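Local coordinates for putative acetamidase/formamidase (Yersinia enterocolitica subsp. palearctica serotype O:3, PDB 5UBU), which probably hydrolyses carbon-nitrogen bonds other than peptide bonds in linear amides, at residues 21-33 with 47-61. Sequence-based numbering, arbitrary orientation.
Sequences RKPVTHHLTEEMQ and VLTIEPGDRVIVDTR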
ATOM      1  N   ARG B  21     -22.806  32.175  25.428  1.00 63.11           N
ATOM      2  CA  ARG B  21     -22.082  33.446  25.540  1.00 62.65           C
ATOM      3  C   ARG B  21     -22.319  34.399  24.377  1.00 61.57           C
ATOM      4  O   ARG B  21     -22.567  33.962  23.251  1.00 59.45           O
ATOM      5  CB  ARG B  21     -20.566  33.209  25.589  1.00 60.72           C
ATOM      6  CG  ARG B  21     -20.050  32.534  26.831  1.00 61.45           C
ATOM      7  CD  ARG B  21     -18.530  32.363  26.816  1.00 60.34           C
ATOM      8  NE  ARG B  21     -17.793  33.617  26.626  1.00 60.86           N
ATOM      9  CZ  ARG B  21     -17.287  34.067  25.473  1.00 59.69           C
ATOM     10  NH1 ARG B  21     -16.632  35.226  25.456  1.00 60.87           N
ATOM     11  NH2 ARG B  21     -17.404  33.378  24.337  1.00 57.72           N
ATOM     12  N   LYS B  22     -22.258  35.702  24.679  1.00 62.72           N
ATOM     13  CA  LYS B  22     -22.333  36.720  23.656  1.00 62.79           C
ATOM     14  C   LYS B  22     -20.878  36.678  23.193  1.00 60.43           C
ATOM     15  O   LYS B  22     -19.978  37.101  23.927  1.00 61.61           O
ATOM     16  CB  LYS B  22     -22.682  38.100  24.217  1.00 65.85           C
ATOM     17  CG  LYS B  22     -22.780  39.184  23.143  1.00 66.95           C
ATOM     18  CD  LYS B  22     -22.792  40.574  23.752  1.00 70.48           C
ATOM     19  CE  LYS B  22     -22.661  41.648  22.681  1.00 71.84           C
ATOM     20  NZ  LYS B  22     -22.597  42.991  23.319  1.00 75.56           N
ATOM     21  N   PRO B  23     -20.634  36.162  21.985  1.00 57.23           N
ATOM     22  CA  PRO B  23     -19.256  36.034  21.567  1.00 54.99           C
ATOM     23  C   PRO B  23     -18.569  37.326  21.158  1.00 55.76           C
ATOM     24  O   PRO B  23     -19.215  38.260  20.689  1.00 57.43           O
ATOM     25  CB  PRO B  23     -19.365  35.112  20.356  1.00 52.60           C
ATOM     26  CG  PRO B  23     -20.663  35.483  19.738  1.00 53.80           C
ATOM     27  CD  PRO B  23     -21.568  35.906  20.870  1.00 56.33           C
ATOM     28  N   VAL B  24     -17.257  37.358  21.373  1.00 54.72           N
ATOM     29  CA  VAL B  24     -16.412  38.464  20.963  1.00 55.43           C
ATOM     30  C   VAL B  24     -15.937  38.036  19.568  1.00 53.06           C
ATOM     31  O   VAL B  24     -15.514  36.895  19.378  1.00 50.50           O
ATOM     32  CB  VAL B  24     -15.206  38.660  21.910  1.00 56.14           C
ATOM     33  CG1 VAL B  24     -14.274  39.749  21.383  1.00 57.36           C
ATOM     34  CG2 VAL B  24     -15.674  38.992  23.313  1.00 58.24           C
ATOM     35  N   THR B  25     -16.050  38.932  18.588  1.00 53.68           N
ATOM     36  CA  THR B  25     -15.624  38.647  17.221  1.00 51.56           C
ATOM     37  C   THR B  25     -14.251  39.269  17.007  1.00 51.74           C
ATOM     38  O   THR B  25     -14.065  40.478  17.188  1.00 54.35           O
ATOM     39  CB  THR B  25     -16.629  39.205  16.193  1.00 52.62           C
ATOM     40  OG1 THR B  25     -17.903  38.578  16.394  1.00 52.03           O
ATOM     41  CG2 THR B  25     -16.161  38.947  14.750  1.00 51.49           C
ATOM     42  N   HIS B  26     -13.289  38.428  16.643  1.00 49.15           N
ATOM     43  CA  HIS B  26     -11.918  38.860  16.394  1.00 49.57           C
ATOM     44  C   HIS B  26     -11.681  38.866  14.896  1.00 49.04           C
ATOM     45  O   HIS B  26     -12.216  38.019  14.190  1.00 46.97           O
ATOM     46  CB  HIS B  26     -10.944  37.906  17.072  1.00 47.89           C
ATOM     47  CG  HIS B  26     -11.249  37.665  18.520  1.00 48.26           C
ATOM     48  ND1 HIS B  26     -10.785  38.480  19.528  1.00 50.52           N
ATOM     49  CD2 HIS B  26     -11.987  36.704  19.122  1.00 46.97           C
ATOM     50  CE1 HIS B  26     -11.218  38.024  20.689  1.00 50.76           C
ATOM     51  NE2 HIS B  26     -11.946  36.946  20.470  1.00 48.55           N
ATOM     52  N   HIS B  27     -10.896  39.827  14.418  0.50 51.08           N
ATOM     53  CA  HIS B  27     -10.598  39.947  12.993  0.50 51.20           C
ATOM     54  C   HIS B  27      -9.133  39.572  12.811  0.50 50.62           C
ATOM     55  O   HIS B  27      -8.258  40.385  13.082  0.50 52.60           O
ATOM     56  CB  HIS B  27     -10.840  41.394  12.518  0.50 54.45           C
ATOM     57  CG  HIS B  27     -12.201  41.943  12.872  0.50 55.88           C
ATOM     58  ND1 HIS B  27     -13.297  41.826  12.042  0.50 55.83           N
ATOM     59  CD2 HIS B  27     -12.640  42.589  13.980  0.50 57.49           C
ATOM     60  CE1 HIS B  27     -14.351  42.371  12.626  0.50 57.35           C
ATOM     61  NE2 HIS B  27     -13.978  42.843  13.802  0.50 58.37           N
ATOM     62  N   LEU B  28      -8.868  38.335  12.390  1.00 48.19           N
ATOM     63  CA  LEU B  28      -7.493  37.869  12.179  1.00 47.82           C
ATOM     64  C   LEU B  28      -7.024  38.279  10.783  1.00 49.21           C
ATOM     65  O   LEU B  28      -7.012  37.485   9.854  1.00 47.63           O
ATOM     66  CB  LEU B  28      -7.369  36.352  12.419  1.00 44.92           C
ATOM     67  CG  LEU B  28      -5.986  35.701  12.227  1.00 44.20           C
ATOM     68  CD1 LEU B  28      -4.875  36.467  12.930  1.00 46.42           C
ATOM     69  CD2 LEU B  28      -6.012  34.259  12.701  1.00 42.01           C
ATOM     70  N   THR B  29      -6.651  39.546  10.664  1.00 52.62           N
ATOM     71  CA  THR B  29      -6.161  40.107   9.416  1.00 54.64           C
ATOM     72  C   THR B  29      -4.706  39.701   9.196  1.00 54.99           C
ATOM     73  O   THR B  29      -4.081  39.101  10.068  1.00 53.92           O
ATOM     74  CB  THR B  29      -6.211  41.651   9.456  1.00 58.31           C
ATOM     75  OG1 THR B  29      -5.368  42.137  10.507  1.00 59.57           O
ATOM     76  CG2 THR B  29      -7.619  42.156   9.694  1.00 59.10           C
ATOM     77  N   GLU B  30      -4.172  40.034   8.027  1.00 56.99           N
ATOM     78  CA  GLU B  30      -2.778  39.750   7.714  1.00 57.99           C
ATOM     79  C   GLU B  30      -1.834  40.544   8.630  1.00 61.48           C
ATOM     80  O   GLU B  30      -0.743  40.085   8.952  1.00 61.77           O
ATOM     81  CB  GLU B  30      -2.495  40.089   6.250  1.00 59.34           C
ATOM     82  CG  GLU B  30      -3.203  39.174   5.263  1.00 57.34           C
ATOM     83  CD  GLU B  30      -3.040  39.643   3.831  1.00 59.28           C
ATOM     84  OE1 GLU B  30      -3.497  40.770   3.557  1.00 61.73           O
ATOM     85  OE2 GLU B  30      -2.508  38.898   2.985  1.00 58.20           O
ATOM     86  N   GLU B  31      -2.273  41.733   9.050  1.00 65.05           N
ATOM     87  CA  GLU B  31      -1.481  42.608   9.924  1.00 68.69           C
ATOM     88  C   GLU B  31      -1.389  41.980  11.326  1.00 67.47           C
ATOM     89  O   GLU B  31      -0.371  42.112  11.995  1.00 68.65           O
ATOM     90  CB  GLU B  31      -2.096  44.022   9.942  1.00 72.81           C
ATOM     91  CG  GLU B  31      -1.146  45.200  10.192  1.00 77.70           C
ATOM     92  CD  GLU B  31      -0.781  45.478  11.644  1.00 79.86           C
ATOM     93  OE1 GLU B  31       0.024  46.414  11.858  1.00 83.51           O
ATOM     94  OE2 GLU B  31      -1.293  44.797  12.573  1.00 78.75           O
HETATM   95  N   MSE B  32      -2.446  41.287  11.752  1.00 65.35           N
HETATM   96  CA  MSE B  32      -2.456  40.619  13.062  1.00 64.56           C
HETATM   97  C   MSE B  32      -1.631  39.360  13.013  1.00 61.84           C
HETATM   98  O   MSE B  32      -0.913  39.044  13.962  1.00 61.42           O
HETATM   99  CB  MSE B  32      -3.872  40.244  13.499  1.00 64.15           C
HETATM  100  CG  MSE B  32      -3.908  39.744  14.952  1.00 65.21           C
HETATM  101 SE   MSE B  32      -5.744  39.239  15.500  1.00 66.18          SE
HETATM  102  CE  MSE B  32      -6.414  41.022  16.016  1.00 69.26           C
ATOM    103  N   GLN B  33      -1.743  38.632  11.905  1.00 59.69           N
ATOM    104  CA  GLN B  33      -1.003  37.389  11.709  1.00 57.95           C
ATOM    105  C   GLN B  33       0.521  37.599  11.645  1.00 60.19           C
ATOM    106  O   GLN B  33       1.275  36.794  12.183  1.00 59.59           O
ATOM    107  CB  GLN B  33      -1.493  36.679  10.436  1.00 55.53           C
ATOM    108  CG  GLN B  33      -0.806  35.352  10.134  1.00 53.16           C
ATOM    109  CD  GLN B  33      -1.040  34.301  11.206  1.00 51.05           C
ATOM    110  OE1 GLN B  33      -2.150  34.167  11.736  1.00 49.54           O
ATOM    111  NE2 GLN B  33      -0.007  33.512  11.498  1.00 51.03           N
ATOM    112  N   VAL B  47      -0.797  34.341  17.896  1.00 47.19           N
ATOM    113  CA  VAL B  47      -1.232  35.574  17.229  1.00 48.15           C
ATOM    114  C   VAL B  47      -2.545  36.116  17.782  1.00 49.43           C
ATOM    115  O   VAL B  47      -2.871  37.290  17.562  1.00 50.91           O
ATOM    116  CB  VAL B  47      -1.406  35.389  15.707  1.00 47.56           C
ATOM    117  CG1 VAL B  47      -0.112  34.836  15.104  1.00 47.58           C
ATOM    118  CG2 VAL B  47      -2.608  34.496  15.377  1.00 46.67           C
ATOM    119  N   LEU B  48      -3.292  35.264  18.481  1.00 49.64           N
ATOM    120  CA  LEU B  48      -4.583  35.637  19.041  1.00 50.09           C
ATOM    121  C   LEU B  48      -5.006  34.689  20.156  1.00 49.93           C
ATOM    122  O   LEU B  48      -4.748  33.490  20.079  1.00 49.98           O
ATOM    123  CB  LEU B  48      -5.641  35.578  17.931  1.00 49.65           C
ATOM    124  CG  LEU B  48      -7.105  35.848  18.298  1.00 50.65           C
ATOM    125  CD1 LEU B  48      -7.298  37.272  18.820  1.00 51.21           C
ATOM    126  CD2 LEU B  48      -7.973  35.581  17.076  1.00 50.70           C
ATOM    127  N   THR B  49      -5.657  35.233  21.182  1.00 50.08           N
ATOM    128  CA  THR B  49      -6.170  34.433  22.290  1.00 50.12           C
ATOM    129  C   THR B  49      -7.658  34.730  22.390  1.00 50.23           C
ATOM    130  O   THR B  49      -8.057  35.902  22.430  1.00 50.84           O
ATOM    131  CB  THR B  49      -5.467  34.759  23.619  1.00 51.15           C
ATOM    132  OG1 THR B  49      -4.052  34.562  23.474  1.00 51.38           O
ATOM    133  CG2 THR B  49      -5.995  33.865  24.744  1.00 51.14           C
ATOM    134  N   ILE B  50      -8.475  33.678  22.412  1.00 49.51           N
ATOM    135  CA  ILE B  50      -9.927  33.832  22.472  1.00 49.87           C
ATOM    136  C   ILE B  50     -10.577  33.005  23.579  1.00 50.09           C
ATOM    137  O   ILE B  50      -9.963  32.099  24.148  1.00 49.73           O
ATOM    138  CB  ILE B  50     -10.580  33.408  21.126  1.00 49.09           C
ATOM    139  CG1 ILE B  50     -10.401  31.910  20.872  1.00 48.15           C
ATOM    140  CG2 ILE B  50      -9.999  34.206  19.961  1.00 48.70           C
ATOM    141  CD1 ILE B  50     -11.077  31.436  19.605  1.00 47.88           C
ATOM    142  N   GLU B  51     -11.834  33.331  23.868  1.00 50.72           N
ATOM    143  CA  GLU B  51     -12.634  32.600  24.845  1.00 50.72           C
ATOM    144  C   GLU B  51     -13.451  31.552  24.075  1.00 49.93           C
ATOM    145  O   GLU B  51     -13.817  31.783  22.914  1.00 49.36           O
ATOM    146  CB  GLU B  51     -13.579  33.550  25.583  1.00 51.73           C
ATOM    147  CG  GLU B  51     -12.883  34.548  26.500  1.00 52.41           C
ATOM    148  CD  GLU B  51     -12.273  33.902  27.724  1.00 52.31           C
ATOM    149  OE1 GLU B  51     -12.632  32.753  28.063  1.00 52.34           O
ATOM    150  OE2 GLU B  51     -11.441  34.551  28.389  1.00 52.18           O
ATOM    151  N   PRO B  52     -13.714  30.384  24.697  1.00 49.82           N
ATOM    152  CA  PRO B  52     -14.538  29.408  23.996  1.00 48.77           C
ATOM    153  C   PRO B  52     -15.900  30.029  23.688  1.00 48.88           C
ATOM    154  O   PRO B  52     -16.511  30.643  24.564  1.00 49.69           O
ATOM    155  CB  PRO B  52     -14.674  28.262  25.008  1.00 48.97           C
ATOM    156  CG  PRO B  52     -13.488  28.378  25.882  1.00 49.44           C
ATOM    157  CD  PRO B  52     -13.209  29.852  25.977  1.00 50.36           C
ATOM    158  N   GLY B  53     -16.338  29.900  22.443  1.00 48.04           N
ATOM    159  CA  GLY B  53     -17.618  30.467  22.012  1.00 48.80           C
ATOM    160  C   GLY B  53     -17.433  31.686  21.122  1.00 48.57           C
ATOM    161  O   GLY B  53     -18.353  32.079  20.440  1.00 48.37           O
ATOM    162  N   ASP B  54     -16.244  32.291  21.162  1.00 48.80           N
ATOM    163  CA  ASP B  54     -15.934  33.463  20.333  1.00 49.35           C
ATOM    164  C   ASP B  54     -15.886  33.135  18.843  1.00 48.79           C
ATOM    165  O   ASP B  54     -15.703  31.988  18.449  1.00 47.94           O
ATOM    166  CB  ASP B  54     -14.574  34.084  20.712  1.00 49.26           C
ATOM    167  CG  ASP B  54     -14.603  34.871  22.005  1.00 50.36           C
ATOM    168  OD1 ASP B  54     -15.683  35.047  22.610  1.00 51.43           O
ATOM    169  OD2 ASP B  54     -13.517  35.344  22.409  1.00 50.95           O
ATOM    170  N   ARG B  55     -16.049  34.176  18.035  1.00 49.26           N
ATOM    171  CA  ARG B  55     -16.004  34.078  16.585  1.00 49.25           C
ATOM    172  C   ARG B  55     -14.700  34.696  16.087  1.00 48.91           C
ATOM    173  O   ARG B  55     -14.167  35.618  16.713  1.00 49.76           O
ATOM    174  CB  ARG B  55     -17.218  34.778  15.962  1.00 50.50           C
ATOM    175  CG  ARG B  55     -18.502  33.991  16.153  1.00 51.52           C
ATOM    176  CD  ARG B  55     -19.773  34.750  15.836  1.00 53.08           C
ATOM    177  NE  ARG B  55     -19.844  35.013  14.400  1.00 53.34           N
ATOM    178  CZ  ARG B  55     -19.720  36.207  13.819  1.00 54.88           C
ATOM    179  NH1 ARG B  55     -19.809  36.304  12.498  1.00 55.27           N
ATOM    180  NH2 ARG B  55     -19.568  37.317  14.537  1.00 55.90           N
ATOM    181  N   VAL B  56     -14.172  34.165  14.986  1.00 47.46           N
ATOM    182  CA  VAL B  56     -12.946  34.681  14.386  1.00 47.38           C
ATOM    183  C   VAL B  56     -13.162  34.812  12.881  1.00 47.73           C
ATOM    184  O   VAL B  56     -13.610  33.872  12.235  1.00 47.15           O
ATOM    185  CB  VAL B  56     -11.728  33.770  14.643  1.00 46.26           C
ATOM    186  CG1 VAL B  56     -10.461  34.380  14.047  1.00 45.86           C
ATOM    187  CG2 VAL B  56     -11.537  33.551  16.131  1.00 46.69           C
ATOM    188  N   ILE B  57     -12.860  35.989  12.342  1.00 48.86           N
ATOM    189  CA  ILE B  57     -12.977  36.268  10.921  1.00 49.38           C
ATOM    190  C   ILE B  57     -11.545  36.224  10.401  1.00 48.81           C
ATOM    191  O   ILE B  57     -10.767  37.156  10.629  1.00 50.44           O
ATOM    192  CB  ILE B  57     -13.608  37.652  10.661  1.00 51.27           C
ATOM    193  CG1 ILE B  57     -14.990  37.740  11.330  1.00 52.41           C
ATOM    194  CG2 ILE B  57     -13.692  37.918   9.155  1.00 51.31           C
ATOM    195  CD1 ILE B  57     -15.669  39.095  11.190  1.00 53.88           C
ATOM    196  N   VAL B  58     -11.203  35.147   9.703  1.00 47.18           N
ATOM    197  CA  VAL B  58      -9.848  34.951   9.192  1.00 47.08           C
ATOM    198  C   VAL B  58      -9.661  35.351   7.726  1.00 47.62           C
ATOM    199  O   VAL B  58     -10.405  34.902   6.866  1.00 47.21           O
ATOM    200  CB  VAL B  58      -9.438  33.464   9.297  1.00 45.89           C
ATOM    201  CG1 VAL B  58      -7.970  33.299   8.921  1.00 45.45           C
ATOM    202  CG2 VAL B  58      -9.666  32.942  10.705  1.00 45.66           C
ATOM    203  N   ASP B  59      -8.652  36.184   7.461  1.00 48.29           N
ATOM    204  CA  ASP B  59      -8.288  36.601   6.109  1.00 48.95           C
ATOM    205  C   ASP B  59      -7.185  35.640   5.647  1.00 48.53           C
ATOM    206  O   ASP B  59      -5.998  35.931   5.779  1.00 48.93           O
ATOM    207  CB  ASP B  59      -7.776  38.047   6.083  1.00 50.32           C
ATOM    208  CG  ASP B  59      -8.869  39.079   6.391  1.00 51.81           C
ATOM    209  OD1 ASP B  59     -10.071  38.731   6.354  1.00 51.87           O
ATOM    210  OD2 ASP B  59      -8.520  40.257   6.640  1.00 52.10           O
ATOM    211  N   THR B  60      -7.584  34.489   5.115  1.00 47.78           N
ATOM    212  CA  THR B  60      -6.622  33.473   4.671  1.00 47.17           C
ATOM    213  C   THR B  60      -5.935  33.806   3.350  1.00 47.99           C
ATOM    214  O   THR B  60      -6.446  34.578   2.552  1.00 48.80           O
ATOM    215  CB  THR B  60      -7.293  32.090   4.474  1.00 46.24           C
ATOM    216  OG1 THR B  60      -8.209  32.138   3.374  1.00 46.34           O
ATOM    217  CG2 THR B  60      -8.019  31.643   5.726  1.00 45.81           C
ATOM    218  N   ARG B  61      -4.770  33.205   3.149  1.00 47.94           N
ATOM    219  CA  ARG B  61      -4.001  33.340   1.924  1.00 48.58           C
ATOM    220  C   ARG B  61      -4.105  32.018   1.167  1.00 48.24           C
ATOM    221  O   ARG B  61      -4.326  30.970   1.773  1.00 47.21           O
ATOM    222  CB  ARG B  61      -2.540  33.681   2.222  1.00 48.81           C
ATOM    223  CG  ARG B  61      -2.349  35.106   2.676  1.00 49.66           C
ATOM    224  CD  ARG B  61      -0.871  35.431   2.885  1.00 50.51           C
ATOM    225  NE  ARG B  61      -0.683  36.853   3.188  1.00 52.32           N
ATOM    226  CZ  ARG B  61       0.483  37.426   3.491  1.00 52.52           C
ATOM    227  NH1 ARG B  61       0.532  38.725   3.752  1.00 52.63           N
ATOM    228  NH2 ARG B  61       1.601  36.709   3.549  1.00 52.73           N
TER
HETATM  229  O   HOH W   1      -4.667  36.799   8.113  1.00 42.91           O
HETATM  230  O   HOH W   2      -5.498  41.382   6.037  1.00 47.11           O
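In His26 and Asp54 CG stands beside the backbone N (chi1 -51° and -75°), which brings the ring and the carboxylate together. They sit by a parallel beta pairing in which 25-28 forms an outermost strand, within this chain, of the large mixed sheet, next to 55-59. Backbone bonds tie these two strands, among them Ile57 N to His26 O at 2.8 Å. The carboxylate of Asp54 lies at the head of this pair, where the type II turn 51-54 leads out of strand 48-50. Asp54 OD2 accepts from His26 NE2 at 3.0 Å in a nearly straight bond. Glu51 N reaches OD2 from the opposite face of the carboxylate, so the same atom ties down the turn. OD1 takes three donors: Val24 N and both terminal nitrogens of Arg21. Arg21 grips it end-on, with OD1 close to the guanidinium plane and Glu51 CB over one face. The five bonds probably favour a charged carboxylate. The His26 ring packs against side chains of strand 48-50, with Ile50 CG2 over one face, 3.3 Å from His26 CD2. Leu28, its CG anti to the backbone N, sends CD1 to Val47 CG2 at 3.9 Å. At the far end Thr29 caps helix 30-33, its OG1 accepting from Met32 N. Arg61, also paired with Glu65, closes the contact: its NE meets Glu30 OE2 on the anti side at 2.7 Å.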